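PDB 2JH3: ribosomal protein S2-related protein from Deinococcus radiodurans, which binds a [4Fe-4S] cluster and may act as a chelatase of the sirohydrochlorin ferrochelatase kind. Local coordinates for residues G12-G17 against Y48-P53; L55-R60 against Y372-E377; R343-W348 against E452-L457. One frame throughout, in Å; residues are numbered along the deposited sequence.

The three contacts join the chelatase-like, stabilising and iron–sulfur domains. Contact 1 lies within the first CbiX domain; contact 2 docks that domain on the stabilising domain, and contact 3 docks the stabilising domain on the cluster-binding one. Contacts 1 and 3 are closest, their centres about 9 Å apart. Glu52 of contact 1 serves both others: its OE1 accepts from Arg346 N of contact 3 at 2.8 Å, its OE2 from Gln57 NE2 of contact 2 at 2.9 Å. A salt bridge, Arg56 NE to Glu452 OE1 at 2.8 Å, ties contact 2 to contact 3. Contact 3 borders the cluster and supplies one of its four cysteine ligands, Cys454. The side chain of Gln57 is about 7 Å from the cluster.

Contact 1 (G12-G17 against Y48-P53); sequences GSHHHG and YWQQEP
Two loops at the carboxyl ends of adjacent parallel strands, 5-10 and 43-48, meet here in the first CbiX domain, whose fold is that of the chelatases. Gly12 is buried between the loops. A beta carbon built on it would fall only 2.8 Å from Gln51 CG, and its phi of 74° also suits a residue without a side chain. The neighbouring Ser13 N gives its hydrogen to Gln51 OE1 (2.9 Å), in the plane of the amide and on a lone pair, with 150° at the hydrogen. Gln51 reaches it with CG in the crowded position between backbone N and carbonyl carbon, the chain then extended. A water that also donates to His16 O gives OE1 a second bond (2.8 Å from water to Gln51 OE1), and Trp342 NE1 a third, so three donors fix the amide. An alanine in place of Gln51 would lose that acceptor and would probably leave the turn at Ser13 less firmly held. Ser13 turns its OG back on its own loop, accepting from His15 N at 2.9 Å and His16 N at 3.0 Å, an ST turn extended to an ST motif. Beyond it the His14 ring brings ND1 edge-on to Gln50 O in a weak bond of 3.0 Å, bent to 129°. NE2 makes a second weak bond, to Thr455 O. Tyr48 CD2 rests 3.7 Å from Gly12 N, while its hydroxyl goes to Glu46. Around this pairing, helix 18-35 packs Ala20 against Tyr48 and Gln51, with Thr23 and Gln24 also on Tyr48, and helix 78-88 meets Trp49 through Val79 and Val83.

Contact 2 (L55-R60 against Y372-E377); sequences LRQVLR and YPAVIE
Gln57 is the first residue of 55-60 to meet the segment 372-377, in a loop that Leu55 and Val58 pack onto helix 78-88. Its CG stands anti to the carbonyl carbon and the chain runs out extended, so its aliphatic part passes along the methyl of Ala374, with Gln57 CB 3.9 Å from Ala374 CB. At the far end Gln57 NE2 comes 3.8 Å from the same methyl, and Gln57 OE1 lies 4.0 Å from Pro373 CB. The amide has its polar partners elsewhere: OE1 accepts from Gly54 N and NE2 donates to Glu52, so glutamine offers Ala374 carbon and a satisfied end. Arg60 closes the contact with a chain bent at chi3, which brings Arg60 NE to 3.5 Å from Ala374 CB; the methyl sits at the guanidinium edge, near its plane. Its NH2 pairs with Glu378 in a salt bridge. Glu377 is approached through carbon, its CG 3.6 Å from Arg60 O, while its OE2 accepts from Trp281 NE1. The charged ends of Arg60 and Glu377 do not meet. Alanine suits position 374 because two longer chains converge on its small methyl. It is the N-cap of helix 375-383, with a left-handed phi of 73°. The whole is an interdomain seam: a tight corner between helices 361-371 and 375-383 of the stabilising domain, packed on a connecting loop of the chelatase-type fold.

Contact 3 (R343-W348 against E452-L457); sequences RPIRTW and EACTVL. With SF4 (iron/sulfur cluster), chain E.
Val456 spreads its two methyls over the loop 343-348, CG2 against Ile345 and Pro344, CG1 against Trp348. It belongs to the first turn of helix 455-467 in the [4Fe-4S] domain, and the facing loop of the stabilising domain forms a type I beta turn from Ile345 to Trp348. Val456 CG2 slides past Ile345 CG1 at 3.7 Å, the two chains running in opposite directions, and meets Pro344 CG at 3.9 Å. The valine and the indole instead approach tip to tip, Val456 CG1 to Trp348 CZ2, also 3.9 Å. A branched apolar residue fits here because one methyl packs against both Pro344 and Ile345 while the other reaches Trp348. Ile345 carries on to the ligand cysteine: its CD1 lies 3.8 Å from Cys454 SG. That sulfur binds FE2 of the cluster at 2.4 Å, and Cys422, Cys425 and Cys450 are the other cysteine ligands. Cys454 is also the N-cap of the helix, its SG accepting a weak bond from Leu457 N at 3.6 Å (163° at the hydrogen); the helix start would probably help to stabilise negative charge on the thiolate. Trp348 N to Ile345 O closes the turn, and Arg343 NH2 braces it by donating to Arg346 O and Trp348 O. Leu457 CD2 comes 3.7 Å from cluster sulfur S3, and the indole edge brings Trp348 NE1 to within 3.4 Å of cluster sulfur S1.

Contact 1 (G12-G17 against Y48-P53)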
loop_
_atom_site.group_PDB
_atom_site.type_symbol
_atom_site.label_atom_id
_atom_site.label_comp_id
_atom_site.label_asym_id
_atom_site.label_seq_id
_atom_site.Cartn_x
_atom_site.Cartn_y
_atom_site.Cartn_z
ATOM N N GLY A 12 -2.707 12.206 -18.844
ATOM C CA GLY A 12 -2.398 11.690 -17.499
ATOM C C GLY A 12 -1.505 10.448 -17.511
ATOM O O GLY A 12 -1.097 9.965 -18.584
ATOM N N SER A 13 -1.283 9.863 -16.318
ATOM C CA SER A 13 -0.412 8.665 -16.197
ATOM C C SER A 13 -0.651 7.973 -14.887
ATOM O O SER A 13 -1.071 8.621 -13.901
ATOM C CB SER A 13 1.041 9.125 -16.214
ATOM O OG SER A 13 1.987 8.067 -16.155
ATOM N N HIS A 14 -0.422 6.651 -14.886
ATOM C CA HIS A 14 -0.360 5.909 -13.661
ATOM C C HIS A 14 0.927 6.173 -12.930
ATOM O O HIS A 14 0.962 6.034 -11.722
ATOM C CB HIS A 14 -0.523 4.436 -13.836
ATOM C CG HIS A 14 -1.836 4.004 -14.366
ATOM N ND1 HIS A 14 -2.914 4.851 -14.487
ATOM C CD2 HIS A 14 -2.278 2.775 -14.701
ATOM C CE1 HIS A 14 -3.942 4.167 -14.980
ATOM N NE2 HIS A 14 -3.571 2.904 -15.130
ATOM N N HIS A 15 1.974 6.612 -13.620
ATOM C CA HIS A 15 3.291 6.640 -12.967
ATOM C C HIS A 15 4.070 7.945 -12.970
ATOM O O HIS A 15 4.996 8.152 -12.170
ATOM C CB HIS A 15 4.189 5.544 -13.579
ATOM C CG HIS A 15 3.648 4.160 -13.418
ATOM N ND1 HIS A 15 3.558 3.542 -12.191
ATOM C CD2 HIS A 15 3.124 3.290 -14.313
ATOM C CE1 HIS A 15 3.031 2.344 -12.333
ATOM N NE2 HIS A 15 2.766 2.162 -13.610
ATOM N N HIS A 16 3.759 8.823 -13.889
ATOM C CA HIS A 16 4.595 10.004 -14.085
ATOM C C HIS A 16 3.796 11.277 -14.106
ATOM O O HIS A 16 2.822 11.375 -14.824
ATOM C CB HIS A 16 5.248 9.852 -15.456
ATOM C CG HIS A 16 6.078 8.615 -15.571
ATOM N ND1 HIS A 16 7.123 8.353 -14.707
ATOM C CD2 HIS A 16 6.005 7.564 -16.422
ATOM C CE1 HIS A 16 7.677 7.200 -15.048
ATOM N NE2 HIS A 16 7.008 6.694 -16.076
ATOM N N GLY A 17 4.278 12.303 -13.434
ATOM C CA GLY A 17 3.542 13.574 -13.358
ATOM C C GLY A 17 3.606 14.608 -14.500
ATOM O O GLY A 17 2.883 15.606 -14.453
ATOM N N TYR A 48 -8.708 13.616 -17.130
ATOM C CA TYR A 48 -7.588 12.856 -17.711
ATOM C C TYR A 48 -8.040 11.493 -18.169
ATOM O O TYR A 48 -8.960 10.917 -17.625
ATOM C CB TYR A 48 -6.411 12.724 -16.724
ATOM C CG TYR A 48 -5.856 14.027 -16.317
ATOM C CD1 TYR A 48 -6.330 14.649 -15.207
ATOM C CD2 TYR A 48 -4.867 14.677 -17.081
ATOM C CE1 TYR A 48 -5.878 15.921 -14.834
ATOM C CE2 TYR A 48 -4.433 15.952 -16.746
ATOM C CZ TYR A 48 -4.930 16.560 -15.596
ATOM O OH TYR A 48 -4.458 17.814 -15.219
ATOM N N TRP A 49 -7.353 10.957 -19.154
ATOM C CA TRP A 49 -7.601 9.619 -19.585
ATOM C C TRP A 49 -7.090 8.608 -18.522
ATOM O O TRP A 49 -7.816 7.694 -18.157
ATOM C CB TRP A 49 -6.922 9.388 -20.962
ATOM C CG TRP A 49 -7.173 8.058 -21.587
ATOM C CD1 TRP A 49 -8.039 7.099 -21.194
ATOM C CD2 TRP A 49 -6.426 7.499 -22.665
ATOM N NE1 TRP A 49 -7.910 5.972 -21.985
ATOM C CE2 TRP A 49 -6.933 6.211 -22.909
ATOM C CE3 TRP A 49 -5.403 7.983 -23.454
ATOM C CZ2 TRP A 49 -6.445 5.393 -23.935
ATOM C CZ3 TRP A 49 -4.930 7.182 -24.469
ATOM C CH2 TRP A 49 -5.445 5.904 -24.694
ATOM N N GLN A 50 -5.860 8.792 -18.042
ATOM C CA GLN A 50 -5.151 7.787 -17.265
ATOM C C GLN A 50 -5.006 8.123 -15.771
ATOM O O GLN A 50 -4.233 7.459 -15.049
ATOM C CB GLN A 50 -3.774 7.561 -17.888
ATOM C CG GLN A 50 -3.883 6.970 -19.216
ATOM C CD GLN A 50 -4.446 5.594 -19.151
ATOM O OE1 GLN A 50 -3.961 4.763 -18.377
ATOM N NE2 GLN A 50 -5.494 5.328 -19.921
ATOM N N GLN A 51 -5.718 9.139 -15.282
ATOM C CA GLN A 51 -5.727 9.459 -13.855
ATOM C C GLN A 51 -6.935 10.246 -13.462
ATOM O O GLN A 51 -7.703 10.659 -14.333
ATOM C CB GLN A 51 -4.440 10.199 -13.421
ATOM C CG GLN A 51 -4.283 11.611 -14.013
ATOM C CD GLN A 51 -2.932 12.191 -13.703
ATOM O OE1 GLN A 51 -1.904 11.739 -14.164
ATOM N NE2 GLN A 51 -2.933 13.229 -12.907
ATOM N N GLU A 52 -7.164 10.387 -12.153
ATOM C CA GLU A 52 -8.280 11.192 -11.649
ATOM C C GLU A 52 -7.902 12.686 -11.670
ATOM O O GLU A 52 -6.743 13.020 -11.384
ATOM C CB GLU A 52 -8.649 10.778 -10.238
ATOM C CG GLU A 52 -9.213 9.387 -10.139
ATOM C CD GLU A 52 -9.864 9.147 -8.767
ATOM O OE1 GLU A 52 -9.279 9.556 -7.692
ATOM O OE2 GLU A 52 -10.995 8.612 -8.801
ATOM N N PRO A 53 -8.873 13.585 -11.938
ATOM C CA PRO A 53 -10.263 13.346 -12.322
ATOM C C PRO A 53 -10.309 12.668 -13.655
ATOM O O PRO A 53 -9.596 13.118 -14.572
ATOM C CB PRO A 53 -10.862 14.764 -12.500
ATOM C CG PRO A 53 -9.881 15.730 -11.981
ATOM C CD PRO A 53 -8.552 15.018 -11.859
HETATM O O HOH W 1 -0.663 5.216 -17.727
HETATM O O HOH W 2 0.401 12.802 -15.302
#

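Contact 2 (L55-R60 against Y372-E377)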
loop_
_atom_site.group_PDB
_atom_site.type_symbol
_atom_site.label_atom_id
_atom_site.label_comp_id
_atom_site.label_asym_id
_atom_site.label_seq_id
_atom_site.Cartn_x
_atom_site.Cartn_y
_atom_site.Cartn_z
ATOM N N LEU A 55 -12.097 10.729 -17.130
ATOM C CA LEU A 55 -13.101 11.057 -18.163
ATOM C C LEU A 55 -14.529 10.641 -17.786
ATOM O O LEU A 55 -15.506 11.284 -18.200
ATOM C CB LEU A 55 -12.732 10.397 -19.500
ATOM C CG LEU A 55 -11.365 10.837 -20.083
ATOM C CD1 LEU A 55 -11.083 10.021 -21.348
ATOM C CD2 LEU A 55 -11.325 12.304 -20.317
ATOM N N ARG A 56 -14.642 9.557 -17.028
ATOM C CA ARG A 56 -15.934 9.091 -16.520
ATOM C C ARG A 56 -16.487 9.920 -15.381
ATOM O O ARG A 56 -17.646 9.742 -15.003
ATOM C CB ARG A 56 -15.832 7.614 -16.051
ATOM C CG ARG A 56 -15.249 6.617 -17.127
ATOM C CD ARG A 56 -16.213 6.443 -18.329
ATOM N NE ARG A 56 -17.444 5.742 -17.975
ATOM C CZ ARG A 56 -18.451 5.460 -18.784
ATOM N NH1 ARG A 56 -18.472 5.932 -20.010
ATOM N NH2 ARG A 56 -19.455 4.721 -18.355
ATOM N N GLN A 57 -15.660 10.765 -14.794
ATOM C CA GLN A 57 -16.003 11.518 -13.598
ATOM C C GLN A 57 -16.231 12.975 -13.937
ATOM O O GLN A 57 -17.050 13.652 -13.337
ATOM C CB GLN A 57 -14.812 11.423 -12.614
ATOM C CG GLN A 57 -14.409 10.008 -12.241
ATOM C CD GLN A 57 -13.303 10.064 -11.187
ATOM O OE1 GLN A 57 -12.359 10.880 -11.318
ATOM N NE2 GLN A 57 -13.480 9.329 -10.087
ATOM N N VAL A 58 -15.454 13.502 -14.879
ATOM C CA VAL A 58 -15.342 14.967 -15.032
ATOM C C VAL A 58 -16.689 15.690 -15.262
ATOM O O VAL A 58 -16.920 16.728 -14.670
ATOM C CB VAL A 58 -14.298 15.369 -16.110
ATOM C CG1 VAL A 58 -14.804 15.059 -17.503
ATOM C CG2 VAL A 58 -13.921 16.822 -15.895
ATOM N N LEU A 59 -17.625 15.105 -15.995
ATOM C CA LEU A 59 -18.857 15.850 -16.287
ATOM C C LEU A 59 -19.795 15.981 -15.077
ATOM O O LEU A 59 -20.548 16.950 -14.951
ATOM C CB LEU A 59 -19.596 15.234 -17.481
ATOM C CG LEU A 59 -18.953 15.565 -18.846
ATOM C CD1 LEU A 59 -19.791 15.004 -19.995
ATOM C CD2 LEU A 59 -18.770 17.062 -18.991
ATOM N N ARG A 60 -19.679 15.036 -14.153
ATOM C CA ARG A 60 -20.431 15.071 -12.879
ATOM C C ARG A 60 -19.852 16.129 -11.931
ATOM O O ARG A 60 -20.484 16.546 -10.990
ATOM C CB ARG A 60 -20.397 13.650 -12.256
ATOM C CG ARG A 60 -19.358 13.539 -11.182
ATOM C CD ARG A 60 -19.474 12.258 -10.360
ATOM N NE ARG A 60 -18.655 11.172 -10.896
ATOM C CZ ARG A 60 -19.124 10.083 -11.510
ATOM N NH1 ARG A 60 -20.435 9.910 -11.661
ATOM N NH2 ARG A 60 -18.261 9.148 -11.945
ATOM N N TYR A 372 -9.789 15.200 -3.951
ATOM C CA TYR A 372 -10.537 13.959 -4.044
ATOM C C TYR A 372 -11.632 14.053 -5.141
ATOM O O TYR A 372 -12.812 14.145 -4.850
ATOM C CB TYR A 372 -11.213 13.612 -2.700
ATOM C CG TYR A 372 -10.394 12.979 -1.561
ATOM C CD1 TYR A 372 -9.686 11.788 -1.755
ATOM C CD2 TYR A 372 -10.406 13.523 -0.288
ATOM C CE1 TYR A 372 -9.014 11.192 -0.741
ATOM C CE2 TYR A 372 -9.706 12.931 0.768
ATOM C CZ TYR A 372 -9.058 11.708 0.540
ATOM O OH TYR A 372 -8.304 11.033 1.516
ATOM N N PRO A 373 -11.239 13.981 -6.408
ATOM C CA PRO A 373 -12.175 14.100 -7.545
ATOM C C PRO A 373 -13.367 13.180 -7.480
ATOM O O PRO A 373 -13.208 12.006 -7.249
ATOM C CB PRO A 373 -11.318 13.709 -8.731
ATOM C CG PRO A 373 -10.021 13.980 -8.325
ATOM C CD PRO A 373 -9.874 13.778 -6.899
ATOM N N ALA A 374 -14.559 13.785 -7.627
ATOM C CA ALA A 374 -15.837 13.117 -7.745
ATOM C C ALA A 374 -16.386 12.509 -6.483
ATOM O O ALA A 374 -17.504 12.074 -6.491
ATOM C CB ALA A 374 -15.861 12.054 -8.907
ATOM N N VAL A 375 -15.622 12.547 -5.395
ATOM C CA VAL A 375 -16.024 11.932 -4.172
ATOM C C VAL A 375 -17.255 12.637 -3.574
ATOM O O VAL A 375 -18.142 12.005 -3.063
ATOM C CB VAL A 375 -14.803 11.852 -3.195
ATOM C CG1 VAL A 375 -15.222 11.487 -1.829
ATOM C CG2 VAL A 375 -13.774 10.841 -3.696
ATOM N N ILE A 376 -17.269 13.962 -3.545
ATOM C CA ILE A 376 -18.409 14.673 -2.945
ATOM C C ILE A 376 -19.764 14.387 -3.658
ATOM O O ILE A 376 -20.741 14.006 -3.030
ATOM C CB ILE A 376 -18.127 16.237 -2.891
ATOM C CG1 ILE A 376 -17.076 16.609 -1.819
ATOM C CG2 ILE A 376 -19.429 16.999 -2.747
ATOM C CD1 ILE A 376 -17.090 15.931 -0.668
ATOM N N GLU A 377 -19.735 14.473 -4.976
ATOM C CA GLU A 377 -20.878 14.298 -5.837
ATOM C C GLU A 377 -21.394 12.843 -5.813
ATOM O O GLU A 377 -22.594 12.589 -5.808
ATOM C CB GLU A 377 -20.415 14.657 -7.257
ATOM C CG GLU A 377 -20.033 16.160 -7.479
ATOM C CD GLU A 377 -18.550 16.475 -7.384
ATOM O OE1 GLU A 377 -17.811 15.669 -6.846
ATOM O OE2 GLU A 377 -18.143 17.582 -7.789
#

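Contact 3 (R343-W348 against E452-L457)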
loop_
_atom_site.group_PDB
_atom_site.type_symbol
_atom_site.label_atom_id
_atom_site.label_comp_id
_atom_site.label_asym_id
_atom_site.label_seq_id
_atom_site.Cartn_x
_atom_site.Cartn_y
_atom_site.Cartn_z
ATOM N N ARG A 343 0.153 9.275 -7.457
ATOM C CA ARG A 343 -1.146 8.767 -7.044
ATOM C C ARG A 343 -2.255 9.015 -8.076
ATOM O O ARG A 343 -2.999 10.014 -7.952
ATOM C CB ARG A 343 -1.505 9.512 -5.764
ATOM C CG ARG A 343 -0.520 9.266 -4.589
ATOM C CD ARG A 343 -0.891 9.982 -3.273
ATOM N NE ARG A 343 -2.165 9.471 -2.750
ATOM C CZ ARG A 343 -3.327 10.112 -2.682
ATOM N NH1 ARG A 343 -3.435 11.355 -3.070
ATOM N NH2 ARG A 343 -4.422 9.436 -2.241
ATOM N N PRO A 344 -2.391 8.124 -9.086
ATOM C CA PRO A 344 -3.396 8.333 -10.138
ATOM C C PRO A 344 -4.824 8.187 -9.661
ATOM O O PRO A 344 -5.736 8.832 -10.177
ATOM C CB PRO A 344 -3.020 7.294 -11.161
ATOM C CG PRO A 344 -2.376 6.242 -10.434
ATOM C CD PRO A 344 -1.648 6.871 -9.318
ATOM N N ILE A 345 -5.016 7.379 -8.605
ATOM C CA ILE A 345 -6.275 7.206 -7.972
ATOM C C ILE A 345 -6.208 7.814 -6.573
ATOM O O ILE A 345 -5.547 7.274 -5.691
ATOM C CB ILE A 345 -6.679 5.678 -7.873
ATOM C CG1 ILE A 345 -6.645 4.966 -9.226
ATOM C CG2 ILE A 345 -8.045 5.584 -7.256
ATOM C CD1 ILE A 345 -7.495 5.549 -10.340
ATOM N N ARG A 346 -6.897 8.953 -6.380
ATOM C CA ARG A 346 -6.647 9.808 -5.217
ATOM C C ARG A 346 -7.346 9.305 -3.976
ATOM O O ARG A 346 -7.091 9.778 -2.897
ATOM C CB ARG A 346 -7.025 11.265 -5.578
ATOM C CG ARG A 346 -5.881 12.004 -6.319
ATOM C CD ARG A 346 -6.211 13.373 -6.870
ATOM N NE ARG A 346 -4.998 14.167 -7.054
ATOM C CZ ARG A 346 -4.336 14.810 -6.112
ATOM N NH1 ARG A 346 -3.229 15.454 -6.441
ATOM N NH2 ARG A 346 -4.831 14.968 -4.880
ATOM N N THR A 347 -8.301 8.392 -4.120
ATOM C CA THR A 347 -8.919 7.702 -2.976
ATOM C C THR A 347 -8.103 6.503 -2.390
ATOM O O THR A 347 -8.571 5.844 -1.498
ATOM C CB THR A 347 -10.279 7.190 -3.313
ATOM O OG1 THR A 347 -10.291 6.463 -4.553
ATOM C CG2 THR A 347 -11.229 8.361 -3.429
ATOM N N TRP A 348 -6.924 6.249 -2.931
ATOM C CA TRP A 348 -6.038 5.271 -2.346
ATOM C C TRP A 348 -5.591 5.752 -0.988
ATOM O O TRP A 348 -5.439 6.958 -0.764
ATOM C CB TRP A 348 -4.859 4.905 -3.286
ATOM C CG TRP A 348 -5.270 3.867 -4.235
ATOM C CD1 TRP A 348 -6.532 3.693 -4.756
ATOM C CD2 TRP A 348 -4.452 2.894 -4.850
ATOM N NE1 TRP A 348 -6.543 2.630 -5.595
ATOM C CE2 TRP A 348 -5.285 2.098 -5.645
ATOM C CE3 TRP A 348 -3.108 2.521 -4.692
ATOM C CZ2 TRP A 348 -4.794 1.014 -6.400
ATOM C CZ3 TRP A 348 -2.629 1.441 -5.389
ATOM C CH2 TRP A 348 -3.465 0.681 -6.222
ATOM N N GLU A 452 -17.503 2.486 -10.788
ATOM C CA GLU A 452 -16.997 1.903 -12.055
ATOM C C GLU A 452 -15.515 1.515 -11.860
ATOM O O GLU A 452 -14.747 2.252 -11.202
ATOM C CB GLU A 452 -17.157 2.875 -13.266
ATOM C CG GLU A 452 -16.827 2.159 -14.571
ATOM C CD GLU A 452 -17.065 2.956 -15.792
ATOM O OE1 GLU A 452 -17.390 4.137 -15.671
ATOM O OE2 GLU A 452 -16.965 2.370 -16.854
ATOM N N ALA A 453 -15.132 0.363 -12.398
ATOM C CA ALA A 453 -13.787 -0.028 -12.443
ATOM C C ALA A 453 -12.920 1.042 -13.080
ATOM O O ALA A 453 -13.170 1.487 -14.201
ATOM C CB ALA A 453 -13.624 -1.355 -13.129
ATOM N N CYS A 454 -11.843 1.389 -12.359
ATOM C CA CYS A 454 -10.858 2.438 -12.764
ATOM C C CYS A 454 -9.694 1.969 -13.684
ATOM O O CYS A 454 -9.471 0.752 -13.908
ATOM C CB CYS A 454 -10.270 3.134 -11.495
ATOM S SG CYS A 454 -9.151 2.124 -10.625
ATOM N N THR A 455 -8.932 2.911 -14.222
ATOM C CA THR A 455 -7.877 2.520 -15.174
ATOM C C THR A 455 -6.783 1.689 -14.507
ATOM O O THR A 455 -6.193 0.865 -15.153
ATOM C CB THR A 455 -7.230 3.696 -15.964
ATOM O OG1 THR A 455 -6.710 4.618 -15.051
ATOM C CG2 THR A 455 -8.290 4.381 -16.838
ATOM N N VAL A 456 -6.562 1.865 -13.204
ATOM C CA VAL A 456 -5.517 1.110 -12.505
ATOM C C VAL A 456 -5.935 -0.371 -12.373
ATOM O O VAL A 456 -5.100 -1.297 -12.604
ATOM C CB VAL A 456 -5.141 1.764 -11.184
ATOM C CG1 VAL A 456 -4.293 0.818 -10.284
ATOM C CG2 VAL A 456 -4.326 3.057 -11.434
ATOM N N LEU A 457 -7.208 -0.615 -12.053
ATOM C CA LEU A 457 -7.729 -1.962 -11.972
ATOM C C LEU A 457 -7.790 -2.629 -13.352
ATOM O O LEU A 457 -7.453 -3.815 -13.466
ATOM C CB LEU A 457 -9.143 -1.980 -11.355
ATOM C CG LEU A 457 -9.880 -3.339 -11.352
ATOM C CD1 LEU A 457 -9.029 -4.381 -10.591
ATOM C CD2 LEU A 457 -11.225 -3.240 -10.659
HETATM FE FE1 SF4 E . -12.886 1.570 -7.667
HETATM FE FE2 SF4 E . -10.351 1.629 -8.639
HETATM FE FE3 SF4 E . -10.843 2.146 -6.031
HETATM FE FE4 SF4 E . -11.118 -0.400 -6.987
HETATM S S1 SF4 E . -9.135 0.809 -6.876
HETATM S S2 SF4 E . -12.612 0.676 -5.600
HETATM S S3 SF4 E . -11.968 0.014 -9.107
HETATM S S4 SF4 E . -11.476 3.480 -7.793
#